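Local coordinates for protein glycerol dehydratase (Clostridium butyricum, PDB 1R9D) that probably dehydrates glycerol without coenzyme B12, as a glycyl radical enzyme of the pyruvate formate-lyase-like family that is captured here with glycerol bound, at residues A[210-215]-A[519-524]; A[461-466]-A[475-480]; A[668-673]-A[699-704]. All coordinates share one frame; numbering follows the deposited sequence.

The three contacts are separate sites that do not touch one another. Contact 1 is fully buried although its centre lies about 23 Å from the centre of the chain, and it packs two helices of the pyruvate formate lyase-like part at nearly a right angle with no hydrogen bond between them. Contact 2, in the same part but centred about 36 Å out, is only partly buried; it closes a loop between two helices, and a water carries much of its polar chemistry. Contact 3, buried and centred about 17 Å from the chain's centre, belongs to the glycine radical region and relies on two nearly straight bonds given by main-chain amides, one to a carbonyl and one to a serine hydroxyl.

Contact 1. Residues A[210-215]-A[519-524]; sequences ISCEAA and LPFLSS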
# COMPACT_ATOMS: atom_id res chain seq x y z
N ILE A 210 2.16 -19.70 -6.56
CA ILE A 210 1.65 -19.54 -7.92
C ILE A 210 2.81 -19.31 -8.89
O ILE A 210 2.86 -19.89 -9.98
CB ILE A 210 0.68 -18.33 -8.00
CG1 ILE A 210 -0.60 -18.65 -7.21
CG2 ILE A 210 0.36 -18.00 -9.45
CD1 ILE A 210 -1.52 -17.46 -7.03
N SER A 211 3.76 -18.47 -8.48
CA SER A 211 4.91 -18.15 -9.31
C SER A 211 5.80 -19.36 -9.60
O SER A 211 6.22 -19.57 -10.74
CB SER A 211 5.75 -17.04 -8.66
OG SER A 211 5.00 -15.85 -8.55
N CYS A 212 6.09 -20.14 -8.57
CA CYS A 212 6.93 -21.32 -8.74
C CYS A 212 6.21 -22.41 -9.53
O CYS A 212 6.84 -23.18 -10.26
CB CYS A 212 7.38 -21.84 -7.38
SG CYS A 212 8.65 -20.78 -6.59
N GLU A 213 4.89 -22.49 -9.38
CA GLU A 213 4.12 -23.48 -10.12
C GLU A 213 4.16 -23.11 -11.60
O GLU A 213 4.16 -23.98 -12.47
CB GLU A 213 2.68 -23.55 -9.61
CG GLU A 213 2.57 -23.96 -8.15
CD GLU A 213 1.14 -24.11 -7.66
OE1 GLU A 213 0.31 -23.22 -7.96
OE2 GLU A 213 0.86 -25.11 -6.96
N ALA A 214 4.19 -21.81 -11.87
CA ALA A 214 4.25 -21.33 -13.24
C ALA A 214 5.61 -21.67 -13.84
O ALA A 214 5.71 -21.99 -15.03
CB ALA A 214 4.02 -19.82 -13.29
N ALA A 215 6.65 -21.61 -13.01
CA ALA A 215 7.99 -21.94 -13.47
C ALA A 215 8.02 -23.40 -13.91
O ALA A 215 8.58 -23.73 -14.96
CB ALA A 215 9.01 -21.71 -12.36
N LEU A 519 8.12 -8.39 -6.23
CA LEU A 519 8.37 -9.60 -7.03
C LEU A 519 8.34 -10.93 -6.28
O LEU A 519 9.27 -11.26 -5.54
CB LEU A 519 9.72 -9.46 -7.75
CG LEU A 519 9.89 -8.19 -8.59
CD1 LEU A 519 11.19 -8.28 -9.37
CD2 LEU A 519 8.72 -8.02 -9.55
N PRO A 520 7.28 -11.73 -6.50
CA PRO A 520 7.09 -13.04 -5.86
C PRO A 520 8.16 -14.09 -6.19
O PRO A 520 8.72 -14.72 -5.29
CB PRO A 520 5.72 -13.49 -6.36
CG PRO A 520 5.05 -12.23 -6.80
CD PRO A 520 6.17 -11.44 -7.41
N PHE A 521 8.45 -14.27 -7.47
CA PHE A 521 9.43 -15.28 -7.88
C PHE A 521 10.84 -14.99 -7.38
O PHE A 521 11.46 -15.83 -6.72
CB PHE A 521 9.43 -15.43 -9.41
CG PHE A 521 10.32 -16.54 -9.90
CD1 PHE A 521 11.52 -16.25 -10.54
CD2 PHE A 521 9.97 -17.87 -9.70
CE1 PHE A 521 12.37 -17.28 -10.97
CE2 PHE A 521 10.81 -18.90 -10.13
CZ PHE A 521 12.01 -18.61 -10.77
N LEU A 522 11.35 -13.80 -7.69
CA LEU A 522 12.70 -13.43 -7.26
C LEU A 522 12.85 -13.51 -5.74
O LEU A 522 13.83 -14.04 -5.22
CB LEU A 522 13.01 -12.01 -7.73
CG LEU A 522 14.44 -11.53 -7.45
CD1 LEU A 522 15.40 -12.29 -8.36
CD2 LEU A 522 14.55 -10.03 -7.69
N SER A 523 11.86 -12.98 -5.02
CA SER A 523 11.90 -12.96 -3.56
C SER A 523 11.98 -14.34 -2.91
O SER A 523 12.59 -14.50 -1.86
CB SER A 523 10.68 -12.21 -3.01
OG SER A 523 10.68 -10.86 -3.43
N SER A 524 11.36 -15.33 -3.54
CA SER A 524 11.35 -16.68 -2.99
C SER A 524 12.74 -17.30 -2.91
O SER A 524 12.95 -18.25 -2.17
CB SER A 524 10.43 -17.58 -3.82
OG SER A 524 10.96 -17.81 -5.12
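Ser211 and Phe521 meet where the long helix 197-230 crosses the short helix 520-524, a helix-helix packing within the pyruvate formate lyase-like part of the chain. The axes of the two short segments are nearly perpendicular, at -93°, with a closest approach of 9.2 Å. The Phe521 side chain reaches along helix 197-230 as far as Ala215. Its CB lies 4.1 Å from Ser211 CB, where the CA atoms of the two residues are 5.5 Å apart. CG is anti to the backbone N (chi1 -175°). Beyond it, CD2 comes within 4.5 Å of Cys212 SG, and farther along the same side of the ring CE2 rests 4.0 Å from Ala215 CB. Both partners approach the ring obliquely. Ile273 of helix 260-277, Phe177 of helix 169-190 and Leu55 of helix 47-61 also touch this side chain, so three further helices meet around it.

The hydroxyls of Ser211 and Ser524 find partners within their own helices: Ser211 OG bonds to Ser207 O one turn back, and Ser524 OG donates to Phe521 O. The hydroxyl of Ser211 nevertheless projects to the other helix, with OG anti to its carbonyl carbon (chi1 -63°). It ends against the proline that opens helix 520-524, Ser211 OG lying 3.3 Å from Pro520 CB.

Contact 2. Residues A[461-466]-A[475-480]; sequences INSGFD and TQNFEE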
# COMPACT_ATOMS: atom_id res chain seq x y z
N ILE A 461 32.59 26.81 -8.05
CA ILE A 461 33.19 27.99 -8.66
C ILE A 461 32.13 29.02 -9.05
O ILE A 461 32.38 30.22 -8.98
CB ILE A 461 34.02 27.59 -9.90
CG1 ILE A 461 35.29 26.86 -9.45
CG2 ILE A 461 34.36 28.83 -10.74
CD1 ILE A 461 36.18 26.39 -10.57
N ASN A 462 30.95 28.55 -9.44
CA ASN A 462 29.87 29.45 -9.83
C ASN A 462 28.80 29.69 -8.75
O ASN A 462 27.71 30.16 -9.05
CB ASN A 462 29.20 28.96 -11.12
CG ASN A 462 30.15 29.02 -12.32
OD1 ASN A 462 30.92 29.97 -12.47
ND2 ASN A 462 30.07 28.02 -13.19
N SER A 463 29.12 29.36 -7.51
CA SER A 463 28.20 29.55 -6.38
C SER A 463 26.78 29.02 -6.59
O SER A 463 25.81 29.72 -6.28
CB SER A 463 28.12 31.04 -6.01
OG SER A 463 29.37 31.52 -5.54
N GLY A 464 26.67 27.81 -7.11
CA GLY A 464 25.36 27.21 -7.32
C GLY A 464 24.53 27.80 -8.45
O GLY A 464 23.36 27.45 -8.61
N PHE A 465 25.13 28.70 -9.23
CA PHE A 465 24.44 29.34 -10.35
C PHE A 465 24.83 28.60 -11.63
O PHE A 465 26.00 28.37 -11.89
CB PHE A 465 24.85 30.81 -10.44
CG PHE A 465 23.89 31.66 -11.23
CD1 PHE A 465 22.59 31.87 -10.77
CD2 PHE A 465 24.28 32.26 -12.42
CE1 PHE A 465 21.70 32.67 -11.48
CE2 PHE A 465 23.40 33.06 -13.14
CZ PHE A 465 22.10 33.27 -12.67
N ASP A 466 23.83 28.25 -12.43
CA ASP A 466 24.08 27.50 -13.66
C ASP A 466 23.01 27.81 -14.70
O ASP A 466 21.82 27.72 -14.42
CB ASP A 466 24.09 26.00 -13.34
CG ASP A 466 24.53 25.14 -14.51
OD1 ASP A 466 23.67 24.48 -15.12
OD2 ASP A 466 25.74 25.13 -14.82
N THR A 475 26.34 29.47 -2.21
CA THR A 475 27.53 29.45 -1.38
C THR A 475 28.37 30.70 -1.64
O THR A 475 28.13 31.44 -2.59
CB THR A 475 28.37 28.19 -1.65
OG1 THR A 475 28.46 27.97 -3.07
CG2 THR A 475 27.72 26.97 -0.99
N GLN A 476 29.35 30.93 -0.78
CA GLN A 476 30.23 32.09 -0.90
C GLN A 476 30.76 32.32 -2.31
O GLN A 476 31.21 31.38 -2.98
CB GLN A 476 31.41 31.94 0.07
CG GLN A 476 32.54 32.92 -0.14
CD GLN A 476 33.67 32.72 0.84
OE1 GLN A 476 34.08 31.59 1.10
NE2 GLN A 476 34.17 33.81 1.40
N ASN A 477 30.72 33.57 -2.77
CA ASN A 477 31.21 33.92 -4.10
C ASN A 477 32.69 33.55 -4.19
O ASN A 477 33.49 33.94 -3.34
CB ASN A 477 31.05 35.42 -4.36
CG ASN A 477 29.59 35.85 -4.36
OD1 ASN A 477 28.79 35.36 -5.15
ND2 ASN A 477 29.25 36.79 -3.48
N PHE A 478 33.05 32.81 -5.23
CA PHE A 478 34.42 32.38 -5.44
C PHE A 478 35.39 33.57 -5.49
O PHE A 478 36.51 33.49 -4.98
CB PHE A 478 34.53 31.60 -6.75
CG PHE A 478 35.89 31.02 -7.01
CD1 PHE A 478 36.42 31.01 -8.29
CD2 PHE A 478 36.63 30.46 -5.97
CE1 PHE A 478 37.68 30.45 -8.54
CE2 PHE A 478 37.89 29.90 -6.21
CZ PHE A 478 38.41 29.90 -7.50
N GLU A 479 34.95 34.67 -6.10
CA GLU A 479 35.78 35.87 -6.22
C GLU A 479 36.20 36.45 -4.87
O GLU A 479 37.23 37.11 -4.78
CB GLU A 479 35.04 36.97 -7.00
CG GLU A 479 34.63 36.57 -8.41
CD GLU A 479 33.23 35.98 -8.48
OE1 GLU A 479 32.92 35.07 -7.68
OE2 GLU A 479 32.45 36.44 -9.33
N GLU A 480 35.41 36.19 -3.84
CA GLU A 480 35.69 36.71 -2.51
C GLU A 480 36.47 35.76 -1.60
O GLU A 480 36.82 36.13 -0.48
CB GLU A 480 34.38 37.09 -1.82
CG GLU A 480 33.63 38.21 -2.50
CD GLU A 480 32.21 38.34 -1.99
OE1 GLU A 480 32.01 38.30 -0.76
OE2 GLU A 480 31.29 38.49 -2.82
O HOH W 1 31.08 32.23 -7.53
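A Schellman motif ends helix 453-461, and its C-prime residue, Ser463 with positive phi, turns a hydroxyl to the returning segment 475-480. Gly464 N and Ser463 N bond back to Leu459 O and Thr460 O, and the same residues are the central pair of a type I' turn from Asn462 to Phe465. Ser463 OG is anti to the carbonyl carbon (chi1 -65°), a setting that puts it among the backbone atoms opposite. It lies 3.2 Å from Thr475 O and also 3.2 Å from Gln476 O.

An ordered water bridges the two backbones. It donates to Ile461 O at 2.8 Å, accepts from Phe478 N at 3.1 Å and bonds to Ser463 OG at 2.7 Å, thereby occupying a carbonyl at the helix end and an amide at the start of the 3-10 segment. Beside this polar patch, Ile461 and Phe478 lie side by side and point the same way. Ile461 CG2 meets Phe478 CD1 at 3.9 Å, while CG1 of the isoleucine sits over one face of the ring. Within the returning segment, Asn477 ND2 donates to Glu480 OE2 at 2.7 Å.

The closed loop leads from helix 453-461 into helix 484-516, where Phe487 touches Ile461 and Ala490 touches Thr475. Helix 575-583 packs against both segments, through Leu582 on Ile461 and Pro575 on Phe478.

Contact 3. Residues A[668-673]-A[699-704]; sequences GVSPSR and TLFNQK
Val669 N donates to Leu700 O at 2.8 Å, and two residues beyond Leu700, Asn702 N donates to Ser670 OG, likewise at 2.8 Å. Both bonds are nearly straight, with N-H...acceptor angles of 169° and 168°. The serine hydroxyl thus takes the place of a backbone carbonyl as partner of the strand amide. OG is anti to its carbonyl carbon (chi1 -47°) and also bonds to Asp667 O, so the same oxygen links the loop to the strand and back to Asp667, just before the segment. Asp667 assists from its side chain as well, where OD1 accepts from Asn702 ND2.

The carbonyl of Leu700 has a second, weaker neighbour in Gly668 CA, a CA-H...O contact of 3.4 Å. Gly668 has positive phi, and a CB there would collide with Leu700 O, so the close approach suits a residue without a side chain.

Around these bonds lies apolar packing. Val669 straddles the strand lead-in: CG1 reaches Thr699 CB, while CG2 lies 3.3 Å from Leu700 O and 4.0 Å from Phe701 CB. The Phe701 ring takes Ser670 OG at its edge, in plane, 3.6 Å from CD1. One atom farther round, CE1 meets Pro671 CD at 3.9 Å, the proline approaching obliquely. Val687 of helix 680-687 touches both Val669 and Phe701.

Strand 702-705 is an outermost strand, within this chain, of a five-stranded mixed sheet and runs parallel to 733-738. Loop 668-673 joins the entry to this edge strand in the glycine radical region, with the Leu700 side chain about 8 Å from the bound glycerol.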
# COMPACT_ATOMS: atom_id res chain seq x y z
N GLY A 668 35.75 5.61 -13.55
CA GLY A 668 35.99 5.02 -12.23
C GLY A 668 37.02 5.82 -11.44
O GLY A 668 36.92 7.04 -11.35
N VAL A 669 37.99 5.13 -10.85
CA VAL A 669 39.03 5.80 -10.08
C VAL A 669 40.34 5.83 -10.87
O VAL A 669 41.41 6.06 -10.31
CB VAL A 669 39.26 5.11 -8.71
CG1 VAL A 669 38.00 5.25 -7.86
CG2 VAL A 669 39.61 3.63 -8.91
N SER A 670 40.24 5.59 -12.18
CA SER A 670 41.41 5.58 -13.05
C SER A 670 41.89 7.00 -13.33
O SER A 670 41.09 7.93 -13.38
CB SER A 670 41.07 4.92 -14.40
OG SER A 670 40.38 3.70 -14.23
N PRO A 671 43.21 7.19 -13.52
CA PRO A 671 43.75 8.52 -13.81
C PRO A 671 43.16 9.03 -15.13
O PRO A 671 42.74 8.23 -15.97
CB PRO A 671 45.25 8.27 -13.92
CG PRO A 671 45.47 7.13 -12.96
CD PRO A 671 44.29 6.22 -13.27
N SER A 672 43.12 10.35 -15.32
CA SER A 672 42.60 10.93 -16.56
C SER A 672 43.52 10.57 -17.72
O SER A 672 44.71 10.34 -17.52
CB SER A 672 42.50 12.45 -16.45
OG SER A 672 41.50 12.84 -15.52
N ARG A 673 42.98 10.53 -18.93
CA ARG A 673 43.76 10.18 -20.11
C ARG A 673 45.04 10.98 -20.26
O ARG A 673 45.03 12.21 -20.13
CB ARG A 673 42.91 10.35 -21.37
CG ARG A 673 42.45 11.77 -21.62
CD ARG A 673 41.78 11.91 -22.97
NE ARG A 673 40.51 11.19 -23.05
CZ ARG A 673 39.65 11.30 -24.06
NH1 ARG A 673 39.93 12.10 -25.07
NH2 ARG A 673 38.51 10.62 -24.04
N THR A 699 34.60 0.20 -6.34
CA THR A 699 35.36 1.20 -7.09
C THR A 699 35.92 0.46 -8.30
O THR A 699 36.21 -0.73 -8.22
CB THR A 699 36.51 1.81 -6.26
OG1 THR A 699 37.55 0.84 -6.07
CG2 THR A 699 36.00 2.27 -4.90
N LEU A 700 36.08 1.16 -9.41
CA LEU A 700 36.56 0.54 -10.64
C LEU A 700 37.84 1.16 -11.18
O LEU A 700 37.91 2.37 -11.39
CB LEU A 700 35.45 0.60 -11.69
CG LEU A 700 35.62 -0.12 -13.03
CD1 LEU A 700 34.26 -0.55 -13.53
CD2 LEU A 700 36.30 0.80 -14.03
N PHE A 701 38.84 0.32 -11.42
CA PHE A 701 40.13 0.78 -11.93
C PHE A 701 40.48 0.11 -13.26
O PHE A 701 40.65 -1.10 -13.33
CB PHE A 701 41.20 0.50 -10.86
CG PHE A 701 42.59 0.94 -11.23
CD1 PHE A 701 42.80 1.99 -12.12
CD2 PHE A 701 43.69 0.33 -10.65
CE1 PHE A 701 44.10 2.43 -12.42
CE2 PHE A 701 45.00 0.75 -10.94
CZ PHE A 701 45.19 1.80 -11.83
N ASN A 702 40.58 0.92 -14.32
CA ASN A 702 40.92 0.44 -15.67
C ASN A 702 42.36 0.74 -16.03
O ASN A 702 42.85 1.84 -15.77
CB ASN A 702 40.08 1.14 -16.74
CG ASN A 702 38.80 0.41 -17.09
OD1 ASN A 702 38.77 -0.82 -17.21
ND2 ASN A 702 37.73 1.17 -17.30
N GLN A 703 43.03 -0.23 -16.64
CA GLN A 703 44.38 -0.05 -17.14
C GLN A 703 44.44 -0.72 -18.51
O GLN A 703 43.78 -1.74 -18.74
CB GLN A 703 45.44 -0.61 -16.18
CG GLN A 703 45.86 0.42 -15.13
CD GLN A 703 47.22 0.13 -14.49
OE1 GLN A 703 47.90 1.03 -14.01
NE2 GLN A 703 47.60 -1.14 -14.48
N LYS A 704 45.18 -0.11 -19.43
CA LYS A 704 45.29 -0.63 -20.79
C LYS A 704 46.76 -0.85 -21.13
O LYS A 704 47.58 0.05 -20.98
CB LYS A 704 44.67 0.35 -21.78
CG LYS A 704 44.70 -0.13 -23.23
CD LYS A 704 43.90 0.78 -24.15
CE LYS A 704 44.52 2.16 -24.28
NZ LYS A 704 43.78 3.02 -25.25